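Local coordinates for protein mevalonate kinase, putative (PDB 2HFU) that probably phosphorylates (R)-mevalonate with ATP to give (R)-5-phosphomevalonate, an early step of isoprenoid and sterol biosynthesis, as a member of the GHMP kinase family, at residues Q63-P68 against L106-G111; K80-V85 against S117-F122. One frame throughout, in Å; residues are numbered along the deposited sequence.

The segments alternate along the chain: 63-68, 80-85, 106-111, 117-122. Interaction 1 joins two loops, the one leading from strand 58-62 into helix 70-88 and the one leading from strand 97-103 into helix 114-129; interaction 2 joins the two helices that follow. Because strands 58-62 and 97-103 are parallel neighbours in the mixed sheet, the two strand-loop-helix units run side by side, paired at loop level and again at helix level. The contact centres lie about 16 Å apart, yet the contacts touch at their margins, L106 packing on S117 and R64 on D118. Together they pair the loops and then the helices of two adjacent strand-loop-helix units in the N-terminal part of this GHMP kinase.

Interaction 1: residues Q63-P68 against L106-G111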
loop_
_atom_site.group_PDB
_atom_site.type_symbol
_atom_site.label_atom_id
_atom_site.label_comp_id
_atom_site.label_asym_id
_atom_site.label_seq_id
_atom_site.Cartn_x
_atom_site.Cartn_y
_atom_site.Cartn_z
ATOM N N GLN A 63 13.298 7.012 -11.446
ATOM C CA GLN A 63 13.850 5.759 -11.936
ATOM C C GLN A 63 13.296 4.523 -11.226
ATOM O O GLN A 63 13.875 3.444 -11.308
ATOM C CB GLN A 63 15.379 5.806 -11.872
ATOM C CG GLN A 63 15.951 7.009 -12.625
ATOM C CD GLN A 63 17.341 6.774 -13.172
ATOM O OE1 GLN A 63 17.938 5.723 -12.945
ATOM N NE2 GLN A 63 17.860 7.758 -13.897
ATOM N N ARG A 64 12.157 4.682 -10.556
ATOM C CA ARG A 64 11.460 3.555 -9.933
ATOM C C ARG A 64 11.164 2.470 -10.965
ATOM O O ARG A 64 10.860 2.788 -12.117
ATOM C CB ARG A 64 10.148 4.022 -9.305
ATOM C CG ARG A 64 10.312 4.958 -8.124
ATOM C CD ARG A 64 8.995 5.515 -7.627
ATOM N NE ARG A 64 8.356 6.359 -8.636
ATOM C CZ ARG A 64 7.082 6.734 -8.601
ATOM N NH1 ARG A 64 6.291 6.336 -7.611
ATOM N NH2 ARG A 64 6.596 7.501 -9.561
ATOM N N PRO A 65 11.250 1.199 -10.565
ATOM C CA PRO A 65 10.956 0.095 -11.471
ATOM C C PRO A 65 9.447 -0.106 -11.666
ATOM O O PRO A 65 8.943 -1.225 -11.502
ATOM C CB PRO A 65 11.591 -1.108 -10.762
ATOM C CG PRO A 65 11.508 -0.776 -9.310
ATOM C CD PRO A 65 11.647 0.721 -9.225
ATOM N N ALA A 66 8.745 0.976 -12.007
ATOM C CA ALA A 66 7.293 0.960 -12.211
ATOM C C ALA A 66 6.904 0.130 -13.422
ATOM O O ALA A 66 7.695 -0.022 -14.354
ATOM C CB ALA A 66 6.758 2.384 -12.363
ATOM N N ILE A 67 5.685 -0.409 -13.392
ATOM C CA ILE A 67 5.122 -1.137 -14.532
ATOM C C ILE A 67 5.023 -0.209 -15.752
ATOM O O ILE A 67 4.919 1.007 -15.586
ATOM C CB ILE A 67 3.739 -1.751 -14.174
ATOM C CG1 ILE A 67 2.742 -0.659 -13.768
ATOM C CG2 ILE A 67 3.893 -2.800 -13.072
ATOM C CD1 ILE A 67 1.290 -1.021 -13.981
ATOM N N PRO A 68 5.080 -0.767 -16.964
ATOM C CA PRO A 68 5.053 0.043 -18.185
ATOM C C PRO A 68 3.886 1.032 -18.216
ATOM O O PRO A 68 2.733 0.643 -17.996
ATOM C CB PRO A 68 4.902 -1.005 -19.293
ATOM C CG PRO A 68 5.549 -2.230 -18.732
ATOM C CD PRO A 68 5.200 -2.209 -17.265
ATOM N N LEU A 106 10.704 -1.129 -4.689
ATOM C CA LEU A 106 9.244 -1.196 -4.836
ATOM C C LEU A 106 8.831 -0.899 -6.274
ATOM O O LEU A 106 9.292 0.073 -6.872
ATOM C CB LEU A 106 8.526 -0.250 -3.868
ATOM C CG LEU A 106 6.989 -0.225 -3.868
ATOM C CD1 LEU A 106 6.405 -1.513 -3.296
ATOM C CD2 LEU A 106 6.466 0.984 -3.102
ATOM N N VAL A 107 7.978 -1.761 -6.821
ATOM C CA VAL A 107 7.454 -1.595 -8.169
ATOM C C VAL A 107 6.115 -0.857 -8.089
ATOM O O VAL A 107 5.123 -1.407 -7.598
ATOM C CB VAL A 107 7.291 -2.958 -8.889
ATOM C CG1 VAL A 107 6.545 -2.807 -10.226
ATOM C CG2 VAL A 107 8.655 -3.626 -9.097
ATOM N N PRO A 108 6.099 0.402 -8.528
ATOM C CA PRO A 108 4.867 1.178 -8.569
ATOM C C PRO A 108 3.849 0.593 -9.534
ATOM O O PRO A 108 4.158 0.302 -10.694
ATOM C CB PRO A 108 5.335 2.564 -9.022
ATOM C CG PRO A 108 6.768 2.601 -8.645
ATOM C CD PRO A 108 7.259 1.208 -8.944
ATOM N N SER A 109 2.644 0.410 -9.015
ATOM C CA SER A 109 1.543 -0.215 -9.723
ATOM C C SER A 109 0.316 0.083 -8.877
ATOM O O SER A 109 0.447 0.372 -7.682
ATOM C CB SER A 109 1.763 -1.727 -9.815
ATOM O OG SER A 109 0.755 -2.336 -10.601
ATOM N N SER A 110 -0.864 0.015 -9.485
ATOM C CA SER A 110 -2.108 0.259 -8.763
ATOM C C SER A 110 -2.299 -0.765 -7.644
ATOM O O SER A 110 -2.089 -1.963 -7.848
ATOM C CB SER A 110 -3.302 0.226 -9.718
ATOM O OG SER A 110 -4.473 0.670 -9.062
ATOM N N GLY A 111 -2.674 -0.277 -6.464
ATOM C CA GLY A 111 -2.951 -1.135 -5.307
ATOM C C GLY A 111 -1.824 -1.321 -4.299
ATOM O O GLY A 111 -2.048 -1.855 -3.210
#
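P108, which buries more surface in this contact than any other residue, sets its ring against R64 and A66. Its CD sits 3.3 Å from A66 CA, and its CB is 3.6 Å from A66 CB, so the proline meets both the backbone and the methyl of A66. R64 lies over the same ring: its chain bends at chi3 (-64°), which brings the guanidinium back so that P108 CG covers one of its faces, with NH1 at 3.9 Å from CG. The charge is paired with D62 through a salt bridge from NH2, while CB and CD of R64 pack on P108 CG.

A second apolar group involves V107. Its CG1 stands 3.9 Å from I67 CG2, the two side chains meeting at about a right angle, while its CG2 faces P65 CG at 4.0 Å. Both V107 branches also lie close to P65 O. I67 extends further along: chi1 of 60° puts CG1 between its backbone N and carbonyl carbon, and from there CD1 reaches S109 OG at 3.7 Å, a packing contact.

Polar pairing across the loops rests on the backbone. I67 N donates to P108 O at 3.2 Å, with a nearly straight N-H...O angle of 168°; A66 CA adds a CA-H...O contact to the same oxygen. P65 centres an inverse gamma turn, which bends the chain just before this bond.

Around the pair, helix 70-88 covers R64 and A66 through I71 and P108 through Y70, and A114 of helix 114-129 also touches P108. Strand 36-52 packs on R64 and L106, whereas strand 318-324 supplies F318 against I67, W320 against V107 and S109, and Y322, whose hydroxyl bonds to V107 N.

Interaction 2: residues K80-V85 against S117-F122; sequences KAHQLV and SDVVAF
H82 and D118 form the polar link between the two helices. H82 NE2 donates to D118 OD1 at 3.0 Å with an N-H...O angle of 171°, and the oxygen lies almost in the imidazole plane. On the carboxylate, OD1 is approached from its syn side, somewhat out of plane, and the ring and carboxylate planes stand nearly perpendicular. A weak, more bent second bond reaches OD2, whose stronger partner is Q78 NE2. The buried carboxylate would probably polarise the imidazole, and it fixes which ring nitrogen faces helix 117-122.

The tight packing lies beside this bond. F122, with CG anti to its backbone N (chi1 -177°), extends toward helix 80-85 and brings CE2 to 3.4 Å from H82 O, the carbonyl meeting the ring at its edge. Its CD2 is 3.7 Å from H82 CD2, but the two rings are tilted obliquely, with centroids 4.8 Å apart. V85 CG1 closes on F122 CD2 at 3.8 Å as the two side chains slide past each other in opposite directions. V119 CG1 touches both A81 CB, at 3.9 Å, and V85 CG2, at 4.1 Å, residues one helical turn apart.

The solvent side of helix 80-85 carries K80 and Q83, both exposed, the CB of Q83 turned away from the other helix. Behind helix 117-122 the opposite holds: V120 and A121 are buried, V120 against A143 of helix 136-147 and A121 against C47 of strand 36-52.

The axes approach to 10.2 Å and cross at -33°, with N-to-C directions broadly aligned. L58 of strand 58-62 touches both H82 and F122; helix 70-88 is the connection of a beta-alpha-beta crossover between the parallel strands 58-62 and 97-103, packed on helix 114-129 in the N-terminal domain of the GHMP kinase fold.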
loop_
_atom_site.group_PDB
_atom_site.type_symbol
_atom_site.label_atom_id
_atom_site.label_comp_id
_atom_site.label_asym_id
_atom_site.label_seq_id
_atom_site.Cartn_x
_atom_site.Cartn_y
_atom_site.Cartn_z
ATOM N N LYS A 80 1.432 17.762 -8.641
ATOM C CA LYS A 80 0.550 18.310 -7.610
ATOM C C LYS A 80 0.960 17.831 -6.224
ATOM O O LYS A 80 1.010 18.622 -5.283
ATOM C CB LYS A 80 -0.907 17.902 -7.856
ATOM C CG LYS A 80 -1.512 18.399 -9.156
ATOM C CD LYS A 80 -2.997 18.063 -9.219
ATOM N N ALA A 81 1.254 16.536 -6.118
ATOM C CA ALA A 81 1.568 15.887 -4.849
ATOM C C ALA A 81 2.843 16.424 -4.203
ATOM O O ALA A 81 2.837 16.789 -3.021
ATOM C CB ALA A 81 1.664 14.377 -5.043
ATOM N N HIS A 82 3.925 16.463 -4.982
ATOM C CA HIS A 82 5.203 16.999 -4.516
ATOM C C HIS A 82 5.084 18.464 -4.116
ATOM O O HIS A 82 5.652 18.880 -3.105
ATOM C CB HIS A 82 6.290 16.850 -5.584
ATOM C CG HIS A 82 6.759 15.443 -5.788
ATOM N ND1 HIS A 82 7.533 15.071 -6.865
ATOM C CD2 HIS A 82 6.559 14.317 -5.062
ATOM C CE1 HIS A 82 7.803 13.780 -6.785
ATOM N NE2 HIS A 82 7.219 13.298 -5.704
ATOM N N GLN A 83 4.348 19.240 -4.913
ATOM C CA GLN A 83 4.147 20.658 -4.631
ATOM C C GLN A 83 3.366 20.861 -3.333
ATOM O O GLN A 83 3.644 21.794 -2.578
ATOM C CB GLN A 83 3.468 21.370 -5.810
ATOM C CG GLN A 83 3.536 22.905 -5.758
ATOM C CD GLN A 83 4.953 23.435 -5.579
ATOM O OE1 GLN A 83 5.850 23.099 -6.351
ATOM N NE2 GLN A 83 5.154 24.264 -4.560
ATOM N N LEU A 84 2.410 19.972 -3.069
ATOM C CA LEU A 84 1.660 20.007 -1.809
ATOM C C LEU A 84 2.566 19.775 -0.601
ATOM O O LEU A 84 2.450 20.477 0.403
ATOM C CB LEU A 84 0.504 19.003 -1.824
ATOM C CG LEU A 84 -0.750 19.428 -2.594
ATOM C CD1 LEU A 84 -1.622 18.230 -2.877
ATOM C CD2 LEU A 84 -1.539 20.502 -1.850
ATOM N N VAL A 85 3.469 18.800 -0.717
ATOM C CA VAL A 85 4.465 18.515 0.321
ATOM C C VAL A 85 5.391 19.715 0.518
ATOM O O VAL A 85 5.596 20.164 1.646
ATOM C CB VAL A 85 5.312 17.260 -0.018
ATOM C CG1 VAL A 85 6.420 17.051 1.017
ATOM C CG2 VAL A 85 4.433 16.021 -0.109
ATOM N N SER A 117 4.182 5.975 -0.820
ATOM C CA SER A 117 5.608 5.655 -0.662
ATOM C C SER A 117 6.471 6.793 -1.200
ATOM O O SER A 117 7.444 7.209 -0.558
ATOM C CB SER A 117 5.945 4.352 -1.395
ATOM O OG SER A 117 4.994 3.340 -1.097
ATOM N N ASP A 118 6.097 7.280 -2.382
ATOM C CA ASP A 118 6.722 8.442 -3.024
ATOM C C ASP A 118 6.733 9.677 -2.106
ATOM O O ASP A 118 7.804 10.175 -1.758
ATOM C CB ASP A 118 6.009 8.730 -4.353
ATOM C CG ASP A 118 6.521 9.983 -5.064
ATOM O OD1 ASP A 118 7.608 10.508 -4.735
ATOM O OD2 ASP A 118 5.879 10.510 -5.990
ATOM N N VAL A 119 5.555 10.142 -1.688
ATOM C CA VAL A 119 5.475 11.360 -0.865
ATOM C C VAL A 119 6.075 11.195 0.540
ATOM O O VAL A 119 6.525 12.178 1.132
ATOM C CB VAL A 119 4.040 11.990 -0.796
ATOM C CG1 VAL A 119 3.645 12.605 -2.139
ATOM C CG2 VAL A 119 2.995 10.982 -0.321
ATOM N N VAL A 120 6.082 9.969 1.068
ATOM C CA VAL A 120 6.736 9.702 2.355
ATOM C C VAL A 120 8.252 9.817 2.216
ATOM O O VAL A 120 8.903 10.497 3.014
ATOM C CB VAL A 120 6.355 8.320 2.951
ATOM C CG1 VAL A 120 7.315 7.921 4.068
ATOM C CG2 VAL A 120 4.926 8.337 3.467
ATOM N N ALA A 121 8.801 9.156 1.199
ATOM C CA ALA A 121 10.236 9.220 0.918
ATOM C C ALA A 121 10.678 10.669 0.702
ATOM O O ALA A 121 11.697 11.101 1.242
ATOM C CB ALA A 121 10.583 8.361 -0.286
ATOM N N PHE A 122 9.884 11.408 -0.072
ATOM C CA PHE A 122 10.125 12.825 -0.351
ATOM C C PHE A 122 10.101 13.679 0.921
ATOM O O PHE A 122 10.951 14.553 1.093
ATOM C CB PHE A 122 9.102 13.331 -1.380
ATOM C CG PHE A 122 9.297 14.766 -1.808
ATOM C CD1 PHE A 122 10.570 15.294 -2.013
ATOM C CD2 PHE A 122 8.195 15.576 -2.046
ATOM C CE1 PHE A 122 10.740 16.617 -2.421
ATOM C CE2 PHE A 122 8.350 16.900 -2.459
ATOM C CZ PHE A 122 9.625 17.419 -2.654
#